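Local structure of CDP-4-keto-6-deoxy-D-glucose-3-dehydrase (Yersinia pseudotuberculosis, 3BB8) at residues A[192-196]-A[219-223]; A[313-317]-A[341-347]; A[34-40]-A[411-417]. The protein probably catalyses the C-3 dehydration of CDP-4-keto-6-deoxy-D-glucose in lipopolysaccharide sugar biosynthesis, and binds pyridoxal 5'-phosphate. The protein carries 1 engineered substitution. One frame throughout, in Å; residues are numbered along the deposited sequence.

Interaction 1 (A[192-196]-A[219-223]). Engineered in segment 219-223: Lys220 (natural residue His). With PLP (pyridoxal-5'-phosphate), chain C.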
# COMPACT_ATOMS: atom_id res chain seq x y z
N CYS A 192 2.61 -9.86 14.38
CA CYS A 192 3.77 -10.74 14.33
C CYS A 192 4.76 -10.25 13.29
O CYS A 192 5.55 -11.04 12.75
CB CYS A 192 3.34 -12.17 13.96
SG CYS A 192 2.15 -12.91 15.09
N CYS A 193 4.73 -8.95 12.99
CA CYS A 193 5.63 -8.40 11.99
C CYS A 193 7.11 -8.61 12.30
O CYS A 193 7.95 -8.58 11.39
CB CYS A 193 5.34 -6.91 11.79
SG CYS A 193 3.78 -6.61 10.88
N ASP A 194 7.45 -8.82 13.57
CA ASP A 194 8.85 -9.07 13.93
C ASP A 194 8.97 -10.43 14.59
O ASP A 194 10.00 -10.72 15.23
CB ASP A 194 9.35 -8.03 14.94
CG ASP A 194 9.26 -6.61 14.42
OD1 ASP A 194 9.58 -6.37 13.24
OD2 ASP A 194 8.88 -5.73 15.21
N ALA A 195 7.95 -11.27 14.45
CA ALA A 195 7.95 -12.57 15.09
C ALA A 195 7.61 -13.78 14.22
O ALA A 195 6.95 -14.71 14.68
CB ALA A 195 7.01 -12.53 16.29
N LEU A 196 8.04 -13.77 12.96
CA LEU A 196 7.75 -14.90 12.09
C LEU A 196 8.57 -16.10 12.56
O LEU A 196 9.81 -16.06 12.56
CB LEU A 196 8.10 -14.57 10.65
CG LEU A 196 7.77 -15.68 9.64
CD1 LEU A 196 6.29 -16.02 9.72
CD2 LEU A 196 8.15 -15.23 8.25
N ALA A 219 14.37 -5.47 6.87
CA ALA A 219 14.87 -5.71 8.21
C ALA A 219 14.21 -6.92 8.87
O ALA A 219 14.72 -7.44 9.87
CB ALA A 219 14.65 -4.46 9.08
N LYS A 220 13.10 -7.39 8.31
CA LYS A 220 12.37 -8.50 8.90
C LYS A 220 12.87 -9.92 8.52
O LYS A 220 13.80 -10.09 7.73
CB LYS A 220 10.87 -8.31 8.62
CG LYS A 220 10.11 -7.42 9.68
CD LYS A 220 10.32 -5.87 9.59
CE LYS A 220 9.86 -5.16 10.91
NZ LYS A 220 9.51 -3.64 10.98
N HIS A 221 12.27 -10.95 9.12
CA HIS A 221 12.69 -12.33 8.86
C HIS A 221 12.92 -12.70 7.40
O HIS A 221 13.97 -13.23 7.05
CB HIS A 221 11.70 -13.28 9.52
CG HIS A 221 11.71 -13.20 11.01
ND1 HIS A 221 12.59 -13.91 11.79
CD2 HIS A 221 10.98 -12.44 11.86
CE1 HIS A 221 12.39 -13.61 13.06
NE2 HIS A 221 11.42 -12.71 13.13
N ILE A 222 11.95 -12.41 6.53
CA ILE A 222 12.11 -12.66 5.10
C ILE A 222 11.65 -11.38 4.43
O ILE A 222 10.88 -10.63 5.02
CB ILE A 222 11.26 -13.86 4.60
CG1 ILE A 222 9.76 -13.59 4.78
CG2 ILE A 222 11.69 -15.13 5.31
CD1 ILE A 222 8.86 -14.70 4.26
N THR A 223 12.09 -11.13 3.20
CA THR A 223 11.71 -9.89 2.55
C THR A 223 11.18 -9.94 1.11
O THR A 223 11.41 -10.89 0.36
CB THR A 223 12.90 -8.93 2.57
OG1 THR A 223 12.52 -7.65 2.05
CG2 THR A 223 14.02 -9.49 1.71
N1 PLP C . 4.83 -3.60 13.58
C2 PLP C . 6.11 -3.91 14.01
C2A PLP C . 6.28 -4.35 15.46
C3 PLP C . 7.21 -3.82 13.11
O3 PLP C . 8.47 -4.10 13.49
C4 PLP C . 6.98 -3.40 11.73
C4A PLP C . 8.22 -3.34 10.77
C5 PLP C . 5.64 -3.08 11.35
C6 PLP C . 4.57 -3.20 12.32
C5A PLP C . 5.17 -2.63 10.00
O4P PLP C . 5.85 -3.18 8.96
P PLP C . 6.33 -2.40 7.64
O1P PLP C . 6.58 -3.47 6.60
O2P PLP C . 7.73 -1.66 8.08
O3P PLP C . 5.27 -1.38 7.22
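Lys220, an engineered replacement for the natural histidine, is bonded to PLP, with Lys220 NZ 1.3 Å from PLP C4A, the length of an imine. Its chain bends first (chi1 m, chi2 p) and then runs extended (chi3 and chi4 t), which carries the nitrogen to the cofactor. Asp194 has its CA-to-CB bond directed away from 219-223, but the m rotamer brings the carboxylate back. Asp194 OD1 stands 3.5 Å from Lys220 NZ in a salt bridge, although OD1 is crowded and its place less sure; Asp194 OD2 lies 2.4 Å from PLP O3, a very short hydrogen-bonding distance whose uncertain end is O3. Cys193, also m, sets SG 3.8 Å from PLP C6. A type I turn from Cys192 to Ala195, closed by Ala195 N to Cys192 O at 3.0 Å, places Cys193 and Asp194 beside the cofactor. Away from PLP, the m rotamer of His221 turns NE2 to Asp194 O for a weak 3.2 Å hydrogen bond, while Leu196 O lies over one face of the imidazole. Leu196 suits this buried corner: its CB packs 3.8 Å from His221 CD2, and Leu196 CD2 meets Ile222 CD1 at 4.1 Å. Asp191 and Ser215 also hydrogen-bond to PLP, as does Trp247 of the second subunit. Engineered Lys220, where the natural dehydrase has His, forms an internal aldimine like that of PLP-dependent aminotransferases of this fold.

Interaction 2 (A[313-317]-A[341-347])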
# COMPACT_ATOMS: atom_id res chain seq x y z
N ARG A 313 18.77 -17.38 13.99
CA ARG A 313 18.50 -16.27 14.89
C ARG A 313 18.53 -16.75 16.34
O ARG A 313 19.04 -16.06 17.21
CB ARG A 313 17.15 -15.62 14.57
CG ARG A 313 17.17 -14.81 13.28
CD ARG A 313 15.78 -14.44 12.79
NE ARG A 313 15.86 -13.48 11.70
CZ ARG A 313 16.06 -12.17 11.85
NH1 ARG A 313 16.19 -11.65 13.07
NH2 ARG A 313 16.16 -11.39 10.79
N LYS A 314 17.97 -17.93 16.58
CA LYS A 314 17.96 -18.46 17.94
C LYS A 314 19.40 -18.75 18.39
O LYS A 314 19.76 -18.51 19.54
CB LYS A 314 17.14 -19.75 18.00
CG LYS A 314 15.66 -19.54 17.76
CD LYS A 314 14.92 -20.87 17.85
CE LYS A 314 13.43 -20.68 17.65
NZ LYS A 314 12.73 -21.99 17.58
N ALA A 315 20.21 -19.26 17.46
CA ALA A 315 21.60 -19.59 17.73
C ALA A 315 22.38 -18.34 18.12
O ALA A 315 22.97 -18.28 19.21
CB ALA A 315 22.23 -20.23 16.49
N ASN A 316 22.39 -17.35 17.24
CA ASN A 316 23.09 -16.10 17.48
C ASN A 316 22.65 -15.46 18.80
O ASN A 316 23.46 -14.85 19.49
CB ASN A 316 22.85 -15.13 16.33
CG ASN A 316 23.58 -15.54 15.07
OD1 ASN A 316 23.52 -14.85 14.05
ND2 ASN A 316 24.28 -16.67 15.13
N PHE A 317 21.38 -15.61 19.15
CA PHE A 317 20.88 -15.04 20.39
C PHE A 317 21.53 -15.72 21.60
O PHE A 317 22.03 -15.04 22.50
CB PHE A 317 19.36 -15.23 20.49
CG PHE A 317 18.78 -14.75 21.80
CD1 PHE A 317 18.37 -13.43 21.95
CD2 PHE A 317 18.65 -15.62 22.87
CE1 PHE A 317 17.82 -12.99 23.15
CE2 PHE A 317 18.10 -15.19 24.08
CZ PHE A 317 17.69 -13.87 24.21
N ASP A 341 9.27 -20.00 22.55
CA ASP A 341 10.50 -20.22 21.80
C ASP A 341 10.60 -19.07 20.79
O ASP A 341 10.34 -19.24 19.60
CB ASP A 341 10.45 -21.58 21.10
CG ASP A 341 11.79 -22.01 20.51
OD1 ASP A 341 12.80 -21.30 20.73
OD2 ASP A 341 11.83 -23.06 19.83
N PRO A 342 10.98 -17.90 21.29
CA PRO A 342 10.98 -16.68 20.47
C PRO A 342 11.95 -16.79 19.29
O PRO A 342 13.13 -17.08 19.49
CB PRO A 342 11.46 -15.61 21.45
CG PRO A 342 12.30 -16.35 22.43
CD PRO A 342 11.66 -17.70 22.58
N SER A 343 11.45 -16.56 18.09
CA SER A 343 12.31 -16.32 16.93
C SER A 343 12.82 -14.89 16.91
O SER A 343 12.24 -14.02 16.27
CB SER A 343 11.56 -16.63 15.63
OG SER A 343 12.39 -16.41 14.50
N TRP A 344 13.92 -14.65 17.63
CA TRP A 344 14.44 -13.30 17.81
C TRP A 344 14.62 -12.48 16.54
O TRP A 344 15.18 -12.96 15.54
CB TRP A 344 15.75 -13.32 18.61
CG TRP A 344 15.57 -13.89 19.99
CD1 TRP A 344 15.81 -15.17 20.39
CD2 TRP A 344 14.99 -13.22 21.11
NE1 TRP A 344 15.42 -15.35 21.69
CE2 TRP A 344 14.91 -14.17 22.16
CE3 TRP A 344 14.52 -11.92 21.34
CZ2 TRP A 344 14.38 -13.85 23.42
CZ3 TRP A 344 14.00 -11.61 22.60
CH2 TRP A 344 13.93 -12.57 23.62
N PHE A 345 14.13 -11.25 16.61
CA PHE A 345 14.21 -10.28 15.51
C PHE A 345 15.48 -9.48 15.72
O PHE A 345 16.20 -9.17 14.77
CB PHE A 345 12.98 -9.36 15.56
CG PHE A 345 13.03 -8.22 14.57
CD1 PHE A 345 13.58 -7.00 14.92
CD2 PHE A 345 12.51 -8.37 13.29
CE1 PHE A 345 13.62 -5.94 14.02
CE2 PHE A 345 12.55 -7.32 12.37
CZ PHE A 345 13.10 -6.10 12.74
N GLY A 346 15.74 -9.16 16.98
CA GLY A 346 16.92 -8.41 17.36
C GLY A 346 17.28 -8.76 18.79
O GLY A 346 16.57 -9.53 19.44
N PHE A 347 18.37 -8.19 19.29
CA PHE A 347 18.85 -8.45 20.65
C PHE A 347 18.67 -7.19 21.51
O PHE A 347 19.50 -6.28 21.46
CB PHE A 347 20.33 -8.84 20.60
CG PHE A 347 20.84 -9.46 21.86
CD1 PHE A 347 20.61 -10.80 22.13
CD2 PHE A 347 21.59 -8.71 22.76
CE1 PHE A 347 21.11 -11.40 23.29
CE2 PHE A 347 22.10 -9.29 23.92
CZ PHE A 347 21.87 -10.64 24.19
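Phe317 lays its ring over the five-membered ring of Trp344 in a face-to-face stack, the centroids 3.5 Å apart and the planes at 1°, with Phe317 CE1 just 3.3 Å from Trp344 CE2. Phe347 completes an aromatic cluster: its ring edge approaches Phe317, CD1 to CD1 at 3.5 Å, at an oblique 57° between planes. Flat aromatic rings suit this buried space between helix and loop, where they can pack face to face. The helix is 293-323, the long helix that in the aspartate aminotransferase fold spans from the large cofactor-binding domain to the small C-terminal one; the loop leads from strand 340-341, paired with 199-200, into strand 347-351 of the C-terminal sheet. One turn before Phe317, the long side chain of Arg313 reaches the loop backbone, and the two N-H groups of NH1 can serve two carbonyls: Arg313 NH1 donates to both Trp344 O and Phe345 O, each at 3.0 Å. These carbonyls follow an inverse gamma turn centred on Ser343, where Trp344 N makes a weak 3.2 Å bond to Pro342 O. At the more open border Lys314 is fully extended beyond its m chi1, so that NZ reaches Asp341 OD2 in a 2.6 Å salt bridge.

Interaction 3 (A[34-40]-A[411-417])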
# COMPACT_ATOMS: atom_id res chain seq x y z
N VAL A 34 28.52 -4.35 11.61
CA VAL A 34 27.66 -5.35 12.23
C VAL A 34 26.30 -4.67 12.40
O VAL A 34 25.96 -4.17 13.47
CB VAL A 34 28.18 -5.78 13.61
CG1 VAL A 34 27.31 -6.89 14.17
CG2 VAL A 34 29.63 -6.24 13.50
N PRO A 35 25.51 -4.63 11.31
CA PRO A 35 24.18 -4.00 11.35
C PRO A 35 23.21 -4.74 12.25
O PRO A 35 23.37 -5.93 12.51
CB PRO A 35 23.76 -4.01 9.88
CG PRO A 35 24.42 -5.22 9.34
CD PRO A 35 25.80 -5.16 9.97
N PRO A 36 22.19 -4.03 12.75
CA PRO A 36 21.20 -4.65 13.64
C PRO A 36 20.23 -5.55 12.86
O PRO A 36 19.54 -6.39 13.44
CB PRO A 36 20.50 -3.45 14.28
CG PRO A 36 20.53 -2.44 13.18
CD PRO A 36 21.92 -2.59 12.59
N SER A 37 20.20 -5.39 11.55
CA SER A 37 19.32 -6.20 10.72
C SER A 37 19.74 -6.10 9.27
O SER A 37 20.63 -5.33 8.92
CB SER A 37 17.87 -5.75 10.88
OG SER A 37 17.70 -4.43 10.40
N GLY A 38 19.09 -6.89 8.42
CA GLY A 38 19.41 -6.85 7.01
C GLY A 38 18.86 -8.06 6.27
O GLY A 38 18.55 -9.09 6.88
N LYS A 39 18.74 -7.94 4.96
CA LYS A 39 18.21 -9.03 4.17
C LYS A 39 19.30 -10.00 3.78
O LYS A 39 20.46 -9.63 3.63
CB LYS A 39 17.53 -8.49 2.91
CG LYS A 39 18.47 -7.80 1.93
CD LYS A 39 17.67 -6.99 0.92
CE LYS A 39 18.58 -6.36 -0.12
NZ LYS A 39 19.59 -5.44 0.47
N VAL A 40 18.91 -11.26 3.62
CA VAL A 40 19.82 -12.32 3.19
C VAL A 40 19.16 -12.99 1.98
O VAL A 40 18.36 -13.92 2.13
CB VAL A 40 20.06 -13.36 4.32
CG1 VAL A 40 20.93 -14.49 3.80
CG2 VAL A 40 20.73 -12.68 5.51
N ILE A 411 20.57 -4.71 19.28
CA ILE A 411 21.56 -4.94 18.23
C ILE A 411 21.28 -6.25 17.49
O ILE A 411 20.24 -6.87 17.69
CB ILE A 411 22.99 -4.98 18.80
CG1 ILE A 411 23.13 -6.12 19.81
CG2 ILE A 411 23.35 -3.65 19.43
CD1 ILE A 411 24.28 -5.94 20.77
N GLY A 412 22.22 -6.65 16.63
CA GLY A 412 21.90 -7.53 15.52
C GLY A 412 22.23 -8.98 15.82
O GLY A 412 23.35 -9.30 16.23
N ILE A 413 21.25 -9.85 15.62
CA ILE A 413 21.48 -11.29 15.69
C ILE A 413 20.88 -12.02 14.49
O ILE A 413 20.64 -13.23 14.53
CB ILE A 413 20.82 -11.83 17.00
CG1 ILE A 413 19.45 -11.19 17.22
CG2 ILE A 413 21.76 -11.61 18.18
CD1 ILE A 413 18.38 -11.67 16.25
N TYR A 414 20.65 -11.27 13.41
CA TYR A 414 20.06 -11.82 12.19
C TYR A 414 21.06 -12.70 11.42
O TYR A 414 22.28 -12.55 11.56
CB TYR A 414 19.51 -10.69 11.30
CG TYR A 414 20.55 -9.91 10.53
CD1 TYR A 414 20.66 -10.03 9.15
CD2 TYR A 414 21.43 -9.05 11.18
CE1 TYR A 414 21.63 -9.32 8.43
CE2 TYR A 414 22.39 -8.33 10.48
CZ TYR A 414 22.49 -8.47 9.11
OH TYR A 414 23.44 -7.74 8.42
N PRO A 415 20.54 -13.63 10.60
CA PRO A 415 21.29 -14.59 9.78
C PRO A 415 22.53 -14.09 9.04
O PRO A 415 23.40 -14.89 8.69
CB PRO A 415 20.23 -15.11 8.81
CG PRO A 415 18.99 -15.09 9.66
CD PRO A 415 19.09 -13.74 10.32
N GLY A 416 22.62 -12.79 8.80
CA GLY A 416 23.77 -12.26 8.10
C GLY A 416 24.99 -12.05 8.99
O GLY A 416 26.02 -11.55 8.53
N LEU A 417 24.88 -12.46 10.25
CA LEU A 417 25.97 -12.29 11.20
C LEU A 417 26.62 -13.61 11.63
O LEU A 417 25.94 -14.52 12.11
CB LEU A 417 25.46 -11.54 12.44
CG LEU A 417 25.61 -10.02 12.53
CD1 LEU A 417 25.51 -9.36 11.18
CD2 LEU A 417 24.56 -9.48 13.49
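Tyr414 is the centre of this contact, with Val40 and Pro36 next in buried area. The phenol, in the p rotamer, lies against the backbone of Ser37 and Gly38, which pass over one ring face: Ser37 CA is 3.6 Å from Tyr414 CD2, and Gly38 O approaches Tyr414 CD1 to 3.2 Å. Gly38 suits the place twice, since a beta carbon would press on the ring and, at these backbone angles, on the preceding carbonyl. Pro35 CG packs 3.8 Å from Tyr414 CZ. Pro36 meets Gly412 nearly backbone to backbone, the two CA atoms 3.5 Å apart; a side chain at position 412 would collide with Pro35 O, so glycine alone fits. Here Gly412 CA makes a CA-H...O contact of 3.3 Å to Pro36 O. Val40, a compact branched residue, sets CG2 4.1 Å from Pro415 CB and 3.8 Å from Gly416 N, against the type I turn that Leu417 N closes on Tyr414 O at 2.9 Å. At the other end Val34 CG1 touches Leu417 CD2 at 3.8 Å. The contact thus lays the lead-in to helix 43-55 on the loop between strand 408-411 and helix 419-432. No conventional hydrogen bond joins the two segments, so their direct association probably rests on shape fit, apolar packing and the CA-H...O contact.

In the fold
The three contacts lie 11 to 12 Å apart, centre to centre, and spread outward from the cofactor. Interaction 1 bonds PLP directly; in interaction 2 the Phe345 side chain comes within about 5 Å of it, and in interaction 3 that of Ser37 stays about 10 Å off. Interactions 1 and 2 meet where Leu196 O takes a weak 3.2 Å hydrogen bond from Ser343 OG. Interactions 2 and 3 share a strand pairing, Phe347 N to Ile411 O at 2.8 Å, and Arg313 touches both His221 and Tyr414. Ser37 OG closes the circuit, packing 3.3 Å from Ala219 CB. Along the chain, interaction 3 brackets the other two, which follow in series.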